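Local coordinates for envelopment polyprotein (Bovine Schmallenberg virus BH80/Germany/2011, PDB 7A56), which probably drives fusion of the viral and host membranes during entry, as the class II envelope glycoprotein Gc, captured here in its postfusion form, at residues S114-I125 / I182-S193; D253-A261 / Q268-S277. All coordinates share one frame; numbering follows the deposited sequence.

Interaction 1 of 2, residues S114-I125 / I182-S193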
loop_
_atom_site.group_PDB
_atom_site.type_symbol
_atom_site.label_atom_id
_atom_site.label_comp_id
_atom_site.label_asym_id
_atom_site.label_seq_id
_atom_site.Cartn_x
_atom_site.Cartn_y
_atom_site.Cartn_z
ATOM N N SER A 114 9.462 -6.772 -11.607
ATOM C CA SER A 114 9.362 -6.851 -13.048
ATOM C C SER A 114 8.068 -6.179 -13.500
ATOM O O SER A 114 7.065 -6.142 -12.775
ATOM C CB SER A 114 9.365 -8.312 -13.536
ATOM O OG SER A 114 10.440 -9.029 -12.892
ATOM N N TYR A 115 8.096 -5.652 -14.719
ATOM C CA TYR A 115 6.920 -5.049 -15.349
ATOM C C TYR A 115 6.815 -5.550 -16.775
ATOM O O TYR A 115 7.821 -5.912 -17.408
ATOM C CB TYR A 115 6.999 -3.502 -15.338
ATOM C CG TYR A 115 6.776 -2.896 -13.955
ATOM C CD1 TYR A 115 7.725 -3.083 -12.903
ATOM C CD2 TYR A 115 5.630 -2.148 -13.679
ATOM C CE1 TYR A 115 7.484 -2.537 -11.643
ATOM C CE2 TYR A 115 5.389 -1.589 -12.458
ATOM C CZ TYR A 115 6.346 -1.794 -11.412
ATOM O OH TYR A 115 6.108 -1.278 -10.158
ATOM N N ARG A 116 5.578 -5.512 -17.298
ATOM C CA ARG A 116 5.344 -5.931 -18.673
ATOM C C ARG A 116 4.563 -4.880 -19.461
ATOM O O ARG A 116 3.679 -4.168 -18.958
ATOM C CB ARG A 116 4.612 -7.273 -18.783
ATOM C CG ARG A 116 3.276 -7.294 -18.175
ATOM C CD ARG A 116 2.558 -8.602 -18.526
ATOM N NE ARG A 116 1.295 -8.696 -17.793
ATOM C CZ ARG A 116 0.103 -8.423 -18.312
ATOM N NH1 ARG A 116 -0.994 -8.529 -17.564
ATOM N NH2 ARG A 116 -0.001 -8.071 -19.590
ATOM N N PHE A 117 4.917 -4.815 -20.733
ATOM C CA PHE A 117 4.407 -3.752 -21.570
ATOM C C PHE A 117 2.926 -3.983 -21.842
ATOM O O PHE A 117 2.523 -5.099 -22.214
ATOM C CB PHE A 117 5.193 -3.686 -22.867
ATOM C CG PHE A 117 4.547 -2.783 -23.884
ATOM C CD1 PHE A 117 4.740 -1.410 -23.840
ATOM C CD2 PHE A 117 3.739 -3.319 -24.881
ATOM C CE1 PHE A 117 4.121 -0.592 -24.811
ATOM C CE2 PHE A 117 3.145 -2.506 -25.796
ATOM C CZ PHE A 117 3.365 -1.155 -25.763
ATOM N N LEU A 118 2.120 -2.927 -21.650
ATOM C CA LEU A 118 0.690 -2.957 -21.981
ATOM C C LEU A 118 0.343 -2.246 -23.290
ATOM O O LEU A 118 -0.267 -2.868 -24.156
ATOM C CB LEU A 118 -0.153 -2.338 -20.856
ATOM C CG LEU A 118 -0.043 -3.014 -19.492
ATOM C CD1 LEU A 118 -1.048 -2.282 -18.585
ATOM C CD2 LEU A 118 -0.300 -4.505 -19.580
ATOM N N TYR A 119 0.713 -0.969 -23.450
ATOM C CA TYR A 119 0.278 -0.262 -24.658
ATOM C C TYR A 119 0.995 1.082 -24.715
ATOM O O TYR A 119 1.554 1.547 -23.721
ATOM C CB TYR A 119 -1.250 -0.062 -24.658
ATOM C CG TYR A 119 -1.750 0.723 -23.438
ATOM C CD1 TYR A 119 -1.614 2.121 -23.396
ATOM C CD2 TYR A 119 -2.402 0.069 -22.371
ATOM C CE1 TYR A 119 -2.092 2.846 -22.356
ATOM C CE2 TYR A 119 -2.858 0.778 -21.282
ATOM C CZ TYR A 119 -2.696 2.165 -21.277
ATOM O OH TYR A 119 -3.115 2.907 -20.198
ATOM N N GLU A 120 0.919 1.732 -25.869
ATOM C CA GLU A 120 1.304 3.126 -26.029
ATOM C C GLU A 120 0.045 3.976 -26.105
ATOM O O GLU A 120 -0.995 3.507 -26.575
ATOM C CB GLU A 120 2.106 3.353 -27.315
ATOM C CG GLU A 120 3.511 2.951 -27.289
ATOM C CD GLU A 120 4.179 3.156 -28.644
ATOM O OE1 GLU A 120 3.691 2.579 -29.656
ATOM O OE2 GLU A 120 5.184 3.905 -28.695
ATOM N N THR A 121 0.155 5.240 -25.669
ATOM C CA THR A 121 -0.933 6.204 -25.837
ATOM C C THR A 121 -0.308 7.562 -26.152
ATOM O O THR A 121 0.914 7.757 -26.056
ATOM C CB THR A 121 -1.901 6.256 -24.598
ATOM O OG1 THR A 121 -3.116 6.950 -24.942
ATOM C CG2 THR A 121 -1.268 6.964 -23.326
ATOM N N GLY A 122 -1.169 8.483 -26.576
ATOM C CA GLY A 122 -0.828 9.839 -26.932
ATOM C C GLY A 122 -2.069 10.479 -27.540
ATOM O O GLY A 122 -3.146 9.886 -27.530
ATOM N N PRO A 123 -1.964 11.694 -28.052
ATOM C CA PRO A 123 -3.176 12.399 -28.508
ATOM C C PRO A 123 -3.665 11.875 -29.849
ATOM O O PRO A 123 -2.899 11.360 -30.664
ATOM C CB PRO A 123 -2.695 13.842 -28.655
ATOM C CG PRO A 123 -1.189 13.641 -29.068
ATOM C CD PRO A 123 -0.737 12.501 -28.226
ATOM N N THR A 124 -4.952 12.103 -30.105
ATOM C CA THR A 124 -5.499 11.721 -31.396
ATOM C C THR A 124 -5.177 12.801 -32.414
ATOM O O THR A 124 -5.350 13.997 -32.158
ATOM C CB THR A 124 -6.997 11.472 -31.284
ATOM O OG1 THR A 124 -7.186 10.332 -30.439
ATOM C CG2 THR A 124 -7.634 11.199 -32.654
ATOM N N ILE A 125 -4.680 12.361 -33.560
ATOM C CA ILE A 125 -4.231 13.219 -34.647
ATOM C C ILE A 125 -4.956 12.948 -35.944
ATOM O O ILE A 125 -4.618 13.563 -36.958
ATOM C CB ILE A 125 -2.727 13.069 -34.867
ATOM C CG1 ILE A 125 -2.399 11.634 -35.311
ATOM C CG2 ILE A 125 -2.044 13.390 -33.522
ATOM C CD1 ILE A 125 -0.997 11.486 -35.792
ATOM N N ILE A 182 -6.383 7.620 -34.873
ATOM C CA ILE A 182 -4.928 7.589 -35.059
ATOM C C ILE A 182 -4.308 8.494 -34.000
ATOM O O ILE A 182 -4.766 9.652 -33.822
ATOM C CB ILE A 182 -4.525 8.084 -36.455
ATOM C CG1 ILE A 182 -5.211 7.288 -37.549
ATOM C CG2 ILE A 182 -2.964 8.062 -36.581
ATOM C CD1 ILE A 182 -5.309 8.098 -38.883
ATOM N N ILE A 183 -3.278 7.970 -33.279
ATOM C CA ILE A 183 -2.624 8.715 -32.214
ATOM C C ILE A 183 -1.147 8.921 -32.556
ATOM O O ILE A 183 -0.539 8.179 -33.329
ATOM C CB ILE A 183 -2.722 8.011 -30.827
ATOM C CG1 ILE A 183 -1.948 6.683 -30.868
ATOM C CG2 ILE A 183 -4.195 7.844 -30.402
ATOM C CD1 ILE A 183 -1.584 6.091 -29.471
ATOM N N ARG A 184 -0.563 9.917 -31.910
ATOM C CA ARG A 184 0.869 10.079 -31.933
ATOM C C ARG A 184 1.378 9.483 -30.613
ATOM O O ARG A 184 1.057 10.014 -29.546
ATOM C CB ARG A 184 1.258 11.551 -32.068
ATOM C CG ARG A 184 2.782 11.782 -32.033
ATOM C CD ARG A 184 3.105 13.256 -32.058
ATOM N NE ARG A 184 2.857 13.987 -30.795
ATOM C CZ ARG A 184 1.958 14.968 -30.655
ATOM N NH1 ARG A 184 1.842 15.608 -29.495
ATOM N NH2 ARG A 184 1.179 15.332 -31.674
ATOM N N PRO A 185 2.110 8.376 -30.640
ATOM C CA PRO A 185 2.542 7.739 -29.375
ATOM C C PRO A 185 3.447 8.672 -28.586
ATOM O O PRO A 185 4.399 9.245 -29.141
ATOM C CB PRO A 185 3.309 6.488 -29.840
ATOM C CG PRO A 185 2.975 6.303 -31.266
ATOM C CD PRO A 185 2.547 7.643 -31.841
ATOM N N GLU A 186 3.183 8.776 -27.266
ATOM C CA GLU A 186 3.960 9.637 -26.361
ATOM C C GLU A 186 4.366 8.924 -25.058
ATOM O O GLU A 186 5.469 9.164 -24.563
ATOM C CB GLU A 186 3.174 10.921 -26.042
ATOM C CG GLU A 186 2.985 11.838 -27.306
ATOM C CD GLU A 186 4.213 12.686 -27.559
ATOM O OE1 GLU A 186 4.256 13.421 -28.578
ATOM O OE2 GLU A 186 5.146 12.634 -26.688
ATOM N N TYR A 187 3.523 8.028 -24.527
ATOM C CA TYR A 187 3.856 7.302 -23.294
ATOM C C TYR A 187 3.662 5.806 -23.527
ATOM O O TYR A 187 2.761 5.399 -24.277
ATOM C CB TYR A 187 2.965 7.722 -22.100
ATOM C CG TYR A 187 3.058 9.162 -21.630
ATOM C CD1 TYR A 187 2.427 10.198 -22.339
ATOM C CD2 TYR A 187 3.737 9.484 -20.430
ATOM C CE1 TYR A 187 2.482 11.507 -21.884
ATOM C CE2 TYR A 187 3.799 10.798 -19.973
ATOM C CZ TYR A 187 3.164 11.808 -20.700
ATOM O OH TYR A 187 3.200 13.115 -20.250
ATOM N N LYS A 188 4.516 4.991 -22.876
ATOM C CA LYS A 188 4.391 3.531 -22.852
ATOM C C LYS A 188 3.954 3.113 -21.462
ATOM O O LYS A 188 4.557 3.527 -20.479
ATOM C CB LYS A 188 5.700 2.815 -23.198
ATOM C CG LYS A 188 6.366 3.333 -24.480
ATOM C CD LYS A 188 7.513 2.404 -24.927
ATOM C CE LYS A 188 7.798 2.546 -26.438
ATOM N NZ LYS A 188 8.092 3.950 -26.826
ATOM N N ILE A 189 2.939 2.274 -21.391
ATOM C CA ILE A 189 2.303 1.892 -20.146
ATOM C C ILE A 189 2.633 0.428 -19.898
ATOM O O ILE A 189 2.564 -0.413 -20.833
ATOM C CB ILE A 189 0.782 2.164 -20.159
ATOM C CG1 ILE A 189 0.462 3.665 -19.934
ATOM C CG2 ILE A 189 0.106 1.361 -19.020
ATOM C CD1 ILE A 189 1.016 4.688 -20.926
ATOM N N TYR A 190 3.077 0.152 -18.626
ATOM C CA TYR A 190 3.479 -1.154 -18.113
ATOM C C TYR A 190 2.715 -1.515 -16.844
ATOM O O TYR A 190 2.307 -0.651 -16.069
ATOM C CB TYR A 190 4.953 -1.178 -17.746
ATOM C CG TYR A 190 5.859 -0.876 -18.922
ATOM C CD1 TYR A 190 6.143 0.430 -19.279
ATOM C CD2 TYR A 190 6.488 -1.903 -19.604
ATOM C CE1 TYR A 190 6.990 0.712 -20.358
ATOM C CE2 TYR A 190 7.349 -1.645 -20.651
ATOM C CZ TYR A 190 7.600 -0.332 -21.010
ATOM O OH TYR A 190 8.488 -0.067 -22.029
ATOM N N LYS A 191 2.539 -2.817 -16.638
ATOM C CA LYS A 191 1.908 -3.354 -15.441
ATOM C C LYS A 191 2.927 -4.202 -14.660
ATOM O O LYS A 191 3.689 -4.973 -15.263
ATOM C CB LYS A 191 0.717 -4.215 -15.820
ATOM C CG LYS A 191 -0.157 -4.591 -14.640
ATOM C CD LYS A 191 -1.309 -5.466 -15.151
ATOM C CE LYS A 191 -2.344 -5.674 -14.067
ATOM N NZ LYS A 191 -3.597 -6.377 -14.560
ATOM N N LYS A 192 2.843 -4.146 -13.332
ATOM C CA LYS A 192 3.718 -4.996 -12.470
ATOM C C LYS A 192 3.414 -6.473 -12.734
ATOM O O LYS A 192 2.241 -6.869 -12.800
ATOM C CB LYS A 192 3.463 -4.631 -11.009
ATOM C CG LYS A 192 4.374 -5.383 -9.966
ATOM C CD LYS A 192 4.426 -4.611 -8.629
ATOM C CE LYS A 192 3.083 -4.610 -7.964
ATOM N NZ LYS A 192 2.981 -3.551 -6.902
ATOM N N SER A 193 4.472 -7.280 -12.971
ATOM C CA SER A 193 4.332 -8.669 -13.406
ATOM C C SER A 193 5.154 -9.627 -12.540
ATOM O O SER A 193 5.568 -10.692 -13.018
ATOM C CB SER A 193 4.713 -8.810 -14.889
ATOM O OG SER A 193 6.074 -8.417 -15.133
HETATM O O HOH W 1 7.887 -9.057 -17.636
HETATM O O HOH W 2 6.150 5.792 -26.920
#

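Interaction 2 of 2, residues D253-A261 / Q268-S277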
loop_
_atom_site.group_PDB
_atom_site.type_symbol
_atom_site.label_atom_id
_atom_site.label_comp_id
_atom_site.label_asym_id
_atom_site.label_seq_id
_atom_site.Cartn_x
_atom_site.Cartn_y
_atom_site.Cartn_z
ATOM N N ASP A 253 -3.534 8.148 -12.287
ATOM C CA ASP A 253 -4.776 7.742 -12.980
ATOM C C ASP A 253 -4.589 7.069 -14.330
ATOM O O ASP A 253 -4.675 7.771 -15.347
ATOM C CB ASP A 253 -5.648 8.993 -13.224
ATOM C CG ASP A 253 -6.772 9.114 -12.202
ATOM O OD1 ASP A 253 -6.716 8.229 -11.311
ATOM O OD2 ASP A 253 -7.682 10.025 -12.296
ATOM N N ILE A 254 -4.172 5.777 -14.388
ATOM C CA ILE A 254 -3.736 5.171 -15.660
ATOM C C ILE A 254 -4.541 3.906 -15.913
ATOM O O ILE A 254 -4.605 3.021 -15.058
ATOM C CB ILE A 254 -2.231 4.828 -15.710
ATOM C CG1 ILE A 254 -1.315 6.065 -15.499
ATOM C CG2 ILE A 254 -1.891 4.116 -17.039
ATOM C CD1 ILE A 254 0.221 5.631 -15.093
ATOM N N ASN A 255 -5.172 3.819 -17.098
ATOM C CA ASN A 255 -6.006 2.665 -17.428
ATOM C C ASN A 255 -5.156 1.407 -17.530
ATOM O O ASN A 255 -4.080 1.426 -18.142
ATOM C CB ASN A 255 -6.731 2.868 -18.808
ATOM C CG ASN A 255 -8.048 3.617 -18.682
ATOM O OD1 ASN A 255 -9.027 3.131 -18.115
ATOM N ND2 ASN A 255 -8.084 4.795 -19.237
ATOM N N ASP A 256 -5.687 0.280 -17.043
ATOM C CA ASP A 256 -5.132 -1.017 -17.415
ATOM C C ASP A 256 -5.513 -1.348 -18.875
ATOM O O ASP A 256 -6.428 -0.748 -19.472
ATOM C CB ASP A 256 -5.645 -2.108 -16.429
ATOM C CG ASP A 256 -4.711 -3.320 -16.310
ATOM O OD1 ASP A 256 -3.879 -3.611 -17.224
ATOM O OD2 ASP A 256 -4.860 -3.992 -15.267
ATOM N N LEU A 257 -4.767 -2.279 -19.474
ATOM C CA LEU A 257 -5.031 -2.681 -20.854
ATOM C C LEU A 257 -6.475 -3.160 -20.990
ATOM O O LEU A 257 -6.964 -3.961 -20.173
ATOM C CB LEU A 257 -4.019 -3.779 -21.270
ATOM C CG LEU A 257 -4.180 -4.305 -22.719
ATOM C CD1 LEU A 257 -3.907 -3.210 -23.776
ATOM C CD2 LEU A 257 -3.247 -5.487 -22.967
ATOM N N GLY A 258 -7.197 -2.622 -22.012
ATOM C CA GLY A 258 -8.592 -2.952 -22.252
ATOM C C GLY A 258 -9.614 -2.060 -21.575
ATOM O O GLY A 258 -10.802 -2.141 -21.904
ATOM N N SER A 259 -9.218 -1.256 -20.612
ATOM C CA SER A 259 -10.106 -0.317 -19.924
ATOM C C SER A 259 -10.021 1.021 -20.641
ATOM O O SER A 259 -8.926 1.461 -21.019
ATOM C CB SER A 259 -9.681 -0.132 -18.452
ATOM O OG SER A 259 -9.879 -1.346 -17.741
ATOM N N THR A 260 -11.178 1.653 -20.870
ATOM C CA THR A 260 -11.193 2.926 -21.601
ATOM C C THR A 260 -11.858 4.029 -20.766
ATOM O O THR A 260 -12.567 4.907 -21.284
ATOM C CB THR A 260 -11.870 2.754 -22.956
ATOM O OG1 THR A 260 -13.191 2.268 -22.748
ATOM C CG2 THR A 260 -11.080 1.736 -23.872
ATOM N N ALA A 261 -11.617 4.018 -19.444
ATOM C CA ALA A 261 -12.184 5.052 -18.591
ATOM C C ALA A 261 -11.542 6.381 -18.955
ATOM O O ALA A 261 -10.452 6.390 -19.544
ATOM C CB ALA A 261 -11.945 4.706 -17.105
ATOM N N GLN A 268 -5.486 3.019 -26.747
ATOM C CA GLN A 268 -4.335 2.148 -26.439
ATOM C C GLN A 268 -3.869 1.473 -27.717
ATOM O O GLN A 268 -4.628 0.728 -28.341
ATOM C CB GLN A 268 -4.680 1.092 -25.383
ATOM C CG GLN A 268 -5.251 1.683 -24.105
ATOM C CD GLN A 268 -5.857 0.641 -23.175
ATOM O OE1 GLN A 268 -5.985 -0.539 -23.492
ATOM N NE2 GLN A 268 -6.171 1.073 -21.996
ATOM N N LEU A 269 -2.624 1.745 -28.106
ATOM C CA LEU A 269 -1.987 1.130 -29.263
ATOM C C LEU A 269 -1.073 0.026 -28.775
ATOM O O LEU A 269 -0.121 0.294 -28.025
ATOM C CB LEU A 269 -1.187 2.163 -30.051
ATOM C CG LEU A 269 -0.401 1.629 -31.254
ATOM C CD1 LEU A 269 -1.350 1.332 -32.354
ATOM C CD2 LEU A 269 0.610 2.688 -31.709
ATOM N N TYR A 270 -1.353 -1.207 -29.192
ATOM C CA TYR A 270 -0.520 -2.333 -28.793
ATOM C C TYR A 270 -0.386 -3.283 -29.978
ATOM O O TYR A 270 -0.810 -2.986 -31.102
ATOM C CB TYR A 270 -1.069 -3.014 -27.531
ATOM C CG TYR A 270 -2.285 -3.890 -27.735
ATOM C CD1 TYR A 270 -3.423 -3.408 -28.359
ATOM C CD2 TYR A 270 -2.294 -5.205 -27.279
ATOM C CE1 TYR A 270 -4.527 -4.211 -28.531
ATOM C CE2 TYR A 270 -3.395 -6.016 -27.451
ATOM C CZ TYR A 270 -4.501 -5.516 -28.072
ATOM O OH TYR A 270 -5.585 -6.339 -28.237
ATOM N N SER A 271 0.229 -4.439 -29.711
ATOM C CA SER A 271 0.691 -5.323 -30.777
ATOM C C SER A 271 -0.418 -5.632 -31.767
ATOM O O SER A 271 -0.212 -5.577 -32.984
ATOM C CB SER A 271 1.244 -6.622 -30.177
ATOM O OG SER A 271 0.279 -7.319 -29.389
ATOM N N GLU A 272 -1.616 -5.904 -31.263
ATOM C CA GLU A 272 -2.694 -6.415 -32.093
ATOM C C GLU A 272 -3.585 -5.327 -32.691
ATOM O O GLU A 272 -4.496 -5.657 -33.456
ATOM C CB GLU A 272 -3.533 -7.400 -31.275
ATOM C CG GLU A 272 -2.678 -8.436 -30.557
ATOM C CD GLU A 272 -3.394 -9.752 -30.396
ATOM O OE1 GLU A 272 -2.904 -10.760 -30.944
ATOM O OE2 GLU A 272 -4.459 -9.768 -29.737
ATOM N N GLY A 273 -3.344 -4.052 -32.376
ATOM C CA GLY A 273 -4.174 -2.985 -32.900
ATOM C C GLY A 273 -4.380 -1.863 -31.911
ATOM O O GLY A 273 -3.499 -1.625 -31.070
ATOM N N ILE A 274 -5.526 -1.177 -31.986
ATOM C CA ILE A 274 -5.870 -0.085 -31.088
ATOM C C ILE A 274 -7.180 -0.407 -30.385
ATOM O O ILE A 274 -8.081 -1.039 -30.954
ATOM C CB ILE A 274 -5.997 1.257 -31.822
ATOM C CG1 ILE A 274 -4.813 1.474 -32.727
ATOM C CG2 ILE A 274 -6.070 2.396 -30.832
ATOM C CD1 ILE A 274 -4.883 2.811 -33.412
ATOM N N ILE A 275 -7.278 0.066 -29.139
ATOM C CA ILE A 275 -8.443 -0.083 -28.271
ATOM C C ILE A 275 -8.928 1.315 -27.943
ATOM O O ILE A 275 -8.146 2.149 -27.475
ATOM C CB ILE A 275 -8.091 -0.837 -26.961
ATOM C CG1 ILE A 275 -7.572 -2.243 -27.271
ATOM C CG2 ILE A 275 -9.328 -0.868 -26.022
ATOM C CD1 ILE A 275 -7.110 -3.049 -26.009
ATOM N N GLY A 276 -10.223 1.568 -28.146
ATOM C CA GLY A 276 -10.768 2.821 -27.657
ATOM C C GLY A 276 -12.273 2.655 -27.610
ATOM O O GLY A 276 -12.797 1.629 -28.025
ATOM N N SER A 277 -12.954 3.599 -27.016
ATOM C CA SER A 277 -14.410 3.495 -27.034
ATOM C C SER A 277 -14.983 4.906 -27.111
ATOM O O SER A 277 -14.251 5.895 -27.035
ATOM C CB SER A 277 -14.934 2.705 -25.834
ATOM O OG SER A 277 -14.654 3.401 -24.674
#

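Interaction 1 of 2, residues S114-I125 / I182-S193
The Tyr119 ring lies across Ile189, whose CB stands over one ring face, 3.8 Å from the centroid, while CG1 and CG2 reach CE1 and CZ. CG of Tyr119 sits between its backbone N and carbonyl carbon (chi1 58°), which turns the ring toward the partner strand; its hydroxyl bonds to the O of Asn255. On the sheet face that carries Tyr115, Phe117 and Tyr190, the edge of the Phe117 ring points at the face of Tyr190 in a T-shaped stack, planes at 77° and centroids 5.8 Å apart. Lys192 CA stands over one face of the Tyr115 ring, toward its rim, in a CH-pi contact. Farther along, Pro123 CG rests on a face of the Arg184 guanidinium, which takes Glu186 OE1 at its edge, in plane, with NE to OE1 2.7 Å. The aromatic groups lie on the antiparallel ladder of strands 98-134 and 187-192, which has one classic beta bulge within it, where Leu118 N and Tyr119 N share Ile189 O, and a second at its end, where Glu186 N and Tyr187 N grip Thr121 O from opposite faces of its plane. Beyond loops on both chains a separate antiparallel ladder, with strand 172-183, pairs Thr124 with Ile183, and Ile125 N donates to Ile182 O at 2.7 Å. Glu120 OE2 and Lys188 NZ form a long salt bridge, 3.5 Å, reinforced by a water bonded to both. Arg116 and Lys191 lie side by side; Glu311 of the second subunit forms a salt bridge with Arg116, and Asp256 one with Lys191.

Interaction 2 of 2, residues D253-A261 / Q268-S277
Gln268 reaches into the bend of 256-259 with its chain extended beyond CG, so that its terminal amide meets the loop backbone with both ends. OE1 accepts from Gly258 N at 2.8 Å, the donor lying in the carbonyl plane on a lone pair, the N-H...O angle 169°. NE2 donates to Asp256 O at 3.1 Å, approaching from above the plane of that carbonyl; Ser259 N comes to the same oxygen from the opposite face. Held at both ends, the amide has its rotation fixed. The loop it grips is a type II beta turn from Asp256 to Ser259, with glycine at a position whose backbone angles would jam a CB, and it faces a beta hairpin, strands 268-270 and 273-275 joined by a type I turn. Beside the amide, Leu257 CD1 sits over one face of the Tyr270 ring, 4.3 Å above its plane, and touches Ile275 CD1 at 3.9 Å, the two aliphatic chains crossing at about a right angle. Thr260 meets Ile275 at a similar angle, CG2 to CG2. Thr260 OG1, placed between backbone N and carbonyl carbon (chi1 58°), lies 2.7 Å from Ser277 OG in a hydrogen bond, and Lys262 of the second subunit also bonds that serine hydroxyl.

In the fold
Interaction 1 is the larger contact and rests mainly on backbone pairing between strands; interaction 2 buries far less and uses side chains to fasten a loop to a hairpin. Their centres are about 8 Å apart and they touch directly: Leu118 packs on Asp256, Tyr119 packs against Gln268, and Glu120 and Leu269 are joined by a backbone hydrogen bond. Both are only partly buried, though five of the residues that touch in interaction 1 are exposed, whereas none in interaction 2 is. Each also borders the second subunit of the trimer: interaction 1 through charged and polar side chains, interaction 2 through its loop, where Ser259 bonds to Asp253 of that subunit. Interaction 2 also reaches the third subunit, through Asp253 and Ala261.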